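Local coordinates for devB protein (Vibrio cholerae O1 biovar eltor str. N16961, PDB 1Y89) that probably hydrolyses 6-phosphogluconolactone to 6-phosphogluconate in the pentose phosphate pathway, at residues A[148-162]-A[165-179]. Residues are numbered along the deposited sequence; the frame is centred on the assembly and turned at random.
Sequences LFPGQTDYADANLSV and SHPESGQLRVSKTAK. With PO4 (phosphate ion), chain C.
Phe149 packs its ring between Pro167, His166 and Arg173. Pro167 lies over one face in a CH-pi contact, with CD 3.4 Å from the Phe149 ring centroid. The two aromatic rings form an edge-to-face pair. Phe149 points its edge, at CZ and CE1, at the face of His166, and the planes meet at 66°. Arg173 NH1 comes to the rim on the CE2 side of CZ, 3.6 Å from Phe149 CZ and near the ring plane.

The Arg173 chain bends at its second torsion (chi2 103°). Its NE and NH2 both grip Gln171 OE1, which helps fix the rotation of the guanidinium group. NH1 and NH2 then reach two phosphate oxygens along nearly straight bonds, with NH2 2.8 Å from PO4 O4. His144 and Arg70 also bind this ion.

At the other end, Thr177 holds the loop that leads into strand 161-165. Its OG1 sits between its own backbone N and carbonyl carbon (chi1 56°) and donates to Asn159 O at 2.7 Å. Its CG2 turns toward Ser161 and Val162. Lys179 runs fully extended beside the loop, and its NZ donates to Ala158 O at 2.7 Å. Two waters link Asp154 O and Asp157 O to the first backbone nitrogens of helix 178-183.

Between these ends, Val162 and Ser175 form an antiparallel hydrogen-bonded pair. Thr177 is the N-cap residue of the helix. The contact closes the hairpin of strands 161-165 and 172-176 at the edge of the mixed sheet, with a phosphate bound at its Arg173 end. The ion probably comes from the crystallisation liquor, but its place is consistent with a sugar-phosphate site of the glucosamine-6-phosphate isomerase/6-phosphogluconolactonase family.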
loop_
_atom_site.group_PDB
_atom_site.type_symbol
_atom_site.label_atom_id
_atom_site.label_comp_id
_atom_site.label_asym_id
_atom_site.label_seq_id
_atom_site.Cartn_x
_atom_site.Cartn_y
_atom_site.Cartn_z
ATOM N N LEU A 148 1.992 -25.374 -3.309
ATOM C CA LEU A 148 1.821 -25.761 -1.930
ATOM C C LEU A 148 0.322 -25.871 -1.705
ATOM O O LEU A 148 -0.373 -24.851 -1.632
ATOM C CB LEU A 148 2.408 -24.670 -1.015
ATOM C CG LEU A 148 3.908 -24.421 -1.240
ATOM C CD1 LEU A 148 4.391 -23.221 -0.381
ATOM C CD2 LEU A 148 4.731 -25.714 -1.000
ATOM N N PHE A 149 -0.166 -27.109 -1.622
ATOM C CA PHE A 149 -1.600 -27.384 -1.584
ATOM C C PHE A 149 -2.059 -27.710 -0.166
ATOM O O PHE A 149 -1.281 -28.276 0.614
ATOM C CB PHE A 149 -1.927 -28.542 -2.534
ATOM C CG PHE A 149 -1.811 -28.154 -3.998
ATOM C CD1 PHE A 149 -2.874 -27.537 -4.652
ATOM C CD2 PHE A 149 -0.641 -28.421 -4.709
ATOM C CE1 PHE A 149 -2.764 -27.186 -6.008
ATOM C CE2 PHE A 149 -0.512 -28.065 -6.063
ATOM C CZ PHE A 149 -1.558 -27.427 -6.703
ATOM N N PRO A 150 -3.327 -27.389 0.156
ATOM C CA PRO A 150 -3.862 -27.643 1.504
ATOM C C PRO A 150 -3.760 -29.124 1.867
ATOM O O PRO A 150 -3.987 -29.982 1.024
ATOM C CB PRO A 150 -5.340 -27.204 1.415
ATOM C CG PRO A 150 -5.620 -26.929 -0.054
ATOM C CD PRO A 150 -4.306 -26.744 -0.749
ATOM N N GLY A 151 -3.376 -29.408 3.105
ATOM C CA GLY A 151 -3.216 -30.789 3.564
ATOM C C GLY A 151 -1.939 -31.488 3.106
ATOM O O GLY A 151 -1.589 -32.543 3.649
ATOM N N GLN A 152 -1.246 -30.936 2.110
ATOM C CA GLN A 152 -0.028 -31.579 1.617
ATOM C C GLN A 152 1.216 -30.713 1.732
ATOM O O GLN A 152 2.289 -31.102 1.279
ATOM C CB GLN A 152 -0.220 -32.188 0.206
ATOM C CG GLN A 152 -0.714 -31.287 -0.902
ATOM C CD GLN A 152 -0.790 -31.998 -2.300
ATOM O OE1 GLN A 152 -0.003 -31.701 -3.216
ATOM N NE2 GLN A 152 -1.719 -32.940 -2.437
ATOM N N THR A 153 1.073 -29.554 2.385
ATOM C CA THR A 153 2.176 -28.629 2.581
ATOM C C THR A 153 2.855 -28.849 3.951
ATOM O O THR A 153 2.188 -28.865 4.996
ATOM C CB THR A 153 1.679 -27.175 2.497
ATOM O OG1 THR A 153 1.139 -26.946 1.184
ATOM C CG2 THR A 153 2.820 -26.173 2.773
ATOM N N ASP A 154 4.172 -28.989 3.926
ATOM C CA ASP A 154 4.964 -29.096 5.150
ATOM C C ASP A 154 5.544 -27.711 5.414
ATOM O O ASP A 154 6.516 -27.301 4.760
ATOM C CB ASP A 154 6.076 -30.134 4.995
ATOM C CG ASP A 154 6.984 -30.210 6.228
ATOM O OD1 ASP A 154 6.713 -29.524 7.242
ATOM O OD2 ASP A 154 7.978 -30.942 6.174
ATOM N N TYR A 155 4.914 -26.993 6.348
ATOM C CA TYR A 155 5.285 -25.623 6.665
ATOM C C TYR A 155 6.600 -25.571 7.407
ATOM O O TYR A 155 7.145 -24.492 7.588
ATOM C CB TYR A 155 4.192 -24.900 7.487
ATOM C CG TYR A 155 2.917 -24.750 6.723
ATOM C CD1 TYR A 155 2.734 -23.686 5.805
ATOM C CD2 TYR A 155 1.909 -25.672 6.871
ATOM C CE1 TYR A 155 1.547 -23.563 5.074
ATOM C CE2 TYR A 155 0.707 -25.554 6.145
ATOM C CZ TYR A 155 0.542 -24.509 5.250
ATOM O OH TYR A 155 -0.647 -24.450 4.549
ATOM N N ALA A 156 7.107 -26.717 7.845
ATOM C CA ALA A 156 8.387 -26.750 8.535
ATOM C C ALA A 156 9.511 -27.275 7.650
ATOM O O ALA A 156 10.596 -27.566 8.148
ATOM C CB ALA A 156 8.278 -27.575 9.823
ATOM N N ASP A 157 9.264 -27.401 6.347
ATOM C CA ASP A 157 10.262 -28.001 5.435
ATOM C C ASP A 157 11.479 -27.073 5.409
ATOM O O ASP A 157 11.344 -25.863 5.148
ATOM C CB ASP A 157 9.668 -28.163 4.036
ATOM C CG ASP A 157 10.556 -28.956 3.083
ATOM O OD1 ASP A 157 11.781 -29.145 3.327
ATOM O OD2 ASP A 157 10.016 -29.385 2.046
ATOM N N ALA A 158 12.646 -27.628 5.708
ATOM C CA ALA A 158 13.883 -26.835 5.741
ATOM C C ALA A 158 14.530 -26.663 4.344
ATOM O O ALA A 158 15.446 -25.827 4.159
ATOM C CB ALA A 158 14.884 -27.431 6.741
ATOM N N ASN A 159 14.065 -27.453 3.376
ATOM C CA ASN A 159 14.523 -27.317 1.991
ATOM C C ASN A 159 13.962 -26.045 1.331
ATOM O O ASN A 159 12.983 -25.449 1.817
ATOM C CB ASN A 159 14.137 -28.537 1.150
ATOM C CG ASN A 159 14.772 -29.827 1.619
ATOM O OD1 ASN A 159 14.171 -30.901 1.491
ATOM N ND2 ASN A 159 15.992 -29.756 2.097
ATOM N N LEU A 160 14.576 -25.645 0.210
ATOM C CA LEU A 160 14.142 -24.452 -0.513
ATOM C C LEU A 160 13.118 -24.749 -1.598
ATOM O O LEU A 160 12.434 -23.836 -2.092
ATOM C CB LEU A 160 15.345 -23.686 -1.096
ATOM C CG LEU A 160 16.490 -23.384 -0.124
ATOM C CD1 LEU A 160 17.638 -22.701 -0.859
ATOM C CD2 LEU A 160 15.990 -22.525 1.052
ATOM N N SER A 161 13.003 -26.018 -1.988
ATOM C CA SER A 161 12.045 -26.375 -3.050
ATOM C C SER A 161 11.530 -27.753 -2.722
ATOM O O SER A 161 12.095 -28.449 -1.863
ATOM C CB SER A 161 12.743 -26.425 -4.398
ATOM O OG SER A 161 13.782 -27.412 -4.322
ATOM N N VAL A 162 10.478 -28.154 -3.424
ATOM C CA VAL A 162 9.837 -29.422 -3.147
ATOM C C VAL A 162 9.164 -29.898 -4.422
ATOM O O VAL A 162 8.706 -29.065 -5.225
ATOM C CB VAL A 162 8.813 -29.283 -1.941
ATOM C CG1 VAL A 162 7.648 -28.302 -2.265
ATOM C CG2 VAL A 162 8.303 -30.672 -1.457
ATOM N N SER A 165 2.490 -32.836 -6.093
ATOM C CA SER A 165 1.588 -33.313 -7.154
ATOM C C SER A 165 0.253 -32.635 -7.003
ATOM O O SER A 165 -0.244 -32.452 -5.878
ATOM C CB SER A 165 1.473 -34.831 -7.177
ATOM O OG SER A 165 0.710 -35.254 -6.093
ATOM N N HIS A 166 -0.294 -32.182 -8.125
ATOM C CA HIS A 166 -1.585 -31.538 -8.096
ATOM C C HIS A 166 -2.599 -32.529 -7.474
ATOM O O HIS A 166 -2.667 -33.695 -7.884
ATOM C CB HIS A 166 -2.017 -31.135 -9.499
ATOM C CG HIS A 166 -3.169 -30.186 -9.501
ATOM N ND1 HIS A 166 -4.467 -30.599 -9.286
ATOM C CD2 HIS A 166 -3.218 -28.837 -9.645
ATOM C CE1 HIS A 166 -5.267 -29.546 -9.296
ATOM N NE2 HIS A 166 -4.537 -28.463 -9.524
ATOM N N PRO A 167 -3.386 -32.073 -6.489
ATOM C CA PRO A 167 -4.283 -32.991 -5.797
ATOM C C PRO A 167 -5.403 -33.549 -6.679
ATOM O O PRO A 167 -5.954 -34.609 -6.365
ATOM C CB PRO A 167 -4.880 -32.153 -4.664
ATOM C CG PRO A 167 -4.202 -30.829 -4.729
ATOM C CD PRO A 167 -3.437 -30.697 -5.962
ATOM N N GLU A 168 -5.732 -32.853 -7.765
ATOM C CA GLU A 168 -6.791 -33.331 -8.656
ATOM C C GLU A 168 -6.287 -34.252 -9.775
ATOM O O GLU A 168 -6.870 -35.318 -10.033
ATOM C CB GLU A 168 -7.570 -32.147 -9.242
ATOM C CG GLU A 168 -8.891 -32.571 -9.996
ATOM C CD GLU A 168 -10.058 -32.922 -9.042
ATOM O OE1 GLU A 168 -9.892 -32.767 -7.818
ATOM O OE2 GLU A 168 -11.152 -33.319 -9.525
ATOM N N SER A 169 -5.203 -33.839 -10.438
ATOM C CA SER A 169 -4.722 -34.532 -11.649
ATOM C C SER A 169 -3.483 -35.389 -11.409
ATOM O O SER A 169 -3.179 -36.285 -12.192
ATOM C CB SER A 169 -4.389 -33.490 -12.727
ATOM O OG SER A 169 -3.271 -32.722 -12.270
ATOM N N GLY A 170 -2.763 -35.129 -10.320
ATOM C CA GLY A 170 -1.523 -35.824 -10.062
ATOM C C GLY A 170 -0.366 -35.232 -10.844
ATOM O O GLY A 170 0.761 -35.708 -10.750
ATOM N N GLN A 171 -0.622 -34.164 -11.586
ATOM C CA GLN A 171 0.421 -33.526 -12.370
ATOM C C GLN A 171 1.526 -33.070 -11.418
ATOM O O GLN A 171 1.250 -32.422 -10.403
ATOM C CB GLN A 171 -0.143 -32.306 -13.102
ATOM C CG GLN A 171 0.927 -31.537 -13.921
ATOM C CD GLN A 171 0.446 -30.158 -14.300
ATOM O OE1 GLN A 171 0.054 -29.346 -13.435
ATOM N NE2 GLN A 171 0.403 -29.899 -15.605
ATOM N N LEU A 172 2.772 -33.402 -11.749
ATOM C CA LEU A 172 3.919 -33.005 -10.930
ATOM C C LEU A 172 4.346 -31.568 -11.154
ATOM O O LEU A 172 4.315 -31.085 -12.288
ATOM C CB LEU A 172 5.111 -33.936 -11.196
ATOM C CG LEU A 172 4.852 -35.391 -10.790
ATOM C CD1 LEU A 172 6.033 -36.226 -11.215
ATOM C CD2 LEU A 172 4.565 -35.511 -9.271
ATOM N N ARG A 173 4.727 -30.893 -10.059
ATOM C CA ARG A 173 5.297 -29.538 -10.098
ATOM C C ARG A 173 6.538 -29.488 -9.231
ATOM O O ARG A 173 6.636 -30.232 -8.244
ATOM C CB ARG A 173 4.318 -28.527 -9.470
ATOM C CG ARG A 173 3.116 -28.167 -10.392
ATOM C CD ARG A 173 1.873 -28.878 -9.961
ATOM N NE ARG A 173 0.778 -28.518 -10.866
ATOM C CZ ARG A 173 0.021 -27.417 -10.754
ATOM N NH1 ARG A 173 0.197 -26.575 -9.747
ATOM N NH2 ARG A 173 -0.934 -27.174 -11.646
ATOM N N VAL A 174 7.439 -28.565 -9.556
ATOM C CA VAL A 174 8.531 -28.163 -8.646
ATOM C C VAL A 174 8.101 -26.822 -8.053
ATOM O O VAL A 174 7.669 -25.932 -8.788
ATOM C CB VAL A 174 9.871 -28.036 -9.403
ATOM C CG1 VAL A 174 10.957 -27.402 -8.501
ATOM C CG2 VAL A 174 10.292 -29.417 -9.923
ATOM N N SER A 175 8.161 -26.709 -6.726
ATOM C CA SER A 175 7.690 -25.518 -6.057
ATOM C C SER A 175 8.724 -24.967 -5.104
ATOM O O SER A 175 9.477 -25.734 -4.502
ATOM C CB SER A 175 6.430 -25.837 -5.257
ATOM O OG SER A 175 5.819 -24.660 -4.729
ATOM N N LYS A 176 8.737 -23.650 -4.932
ATOM C CA LYS A 176 9.352 -23.083 -3.729
ATOM C C LYS A 176 8.661 -23.672 -2.508
ATOM O O LYS A 176 7.461 -23.994 -2.578
ATOM C CB LYS A 176 9.144 -21.565 -3.682
ATOM C CG LYS A 176 10.057 -20.792 -4.634
ATOM C CD LYS A 176 9.929 -19.260 -4.341
ATOM C CE LYS A 176 10.910 -18.385 -5.157
ATOM N NZ LYS A 176 10.863 -18.524 -6.645
ATOM N N THR A 177 9.394 -23.813 -1.395
ATOM C CA THR A 177 8.760 -24.185 -0.138
ATOM C C THR A 177 8.248 -22.935 0.582
ATOM O O THR A 177 8.625 -21.802 0.219
ATOM C CB THR A 177 9.748 -24.883 0.801
ATOM O OG1 THR A 177 10.885 -24.023 0.995
ATOM C CG2 THR A 177 10.166 -26.230 0.206
ATOM N N ALA A 178 7.423 -23.136 1.615
ATOM C CA ALA A 178 6.903 -21.998 2.414
ATOM C C ALA A 178 8.049 -21.121 2.967
ATOM O O ALA A 178 7.955 -19.889 3.025
ATOM C CB ALA A 178 6.032 -22.506 3.559
ATOM N N LYS A 179 9.133 -21.783 3.364
ATOM C CA LYS A 179 10.294 -21.113 3.929
ATOM C C LYS A 179 10.850 -20.019 3.026
ATOM O O LYS A 179 11.231 -18.933 3.506
ATOM C CB LYS A 179 11.374 -22.174 4.171
ATOM C CG LYS A 179 12.694 -21.648 4.583
ATOM C CD LYS A 179 13.601 -22.892 4.830
ATOM C CE LYS A 179 14.924 -22.485 5.348
ATOM N NZ LYS A 179 15.773 -23.676 5.786
HETATM P P PO4 C . -2.367 -23.801 -10.531
HETATM O O1 PO4 C . -1.482 -24.211 -9.365
HETATM O O2 PO4 C . -3.621 -23.240 -9.982
HETATM O O3 PO4 C . -1.561 -22.804 -11.288
HETATM O O4 PO4 C . -2.664 -25.015 -11.326
HETATM O O HOH W 1 6.806 -25.837 2.433
HETATM O O HOH W 2 8.993 -24.563 4.421
#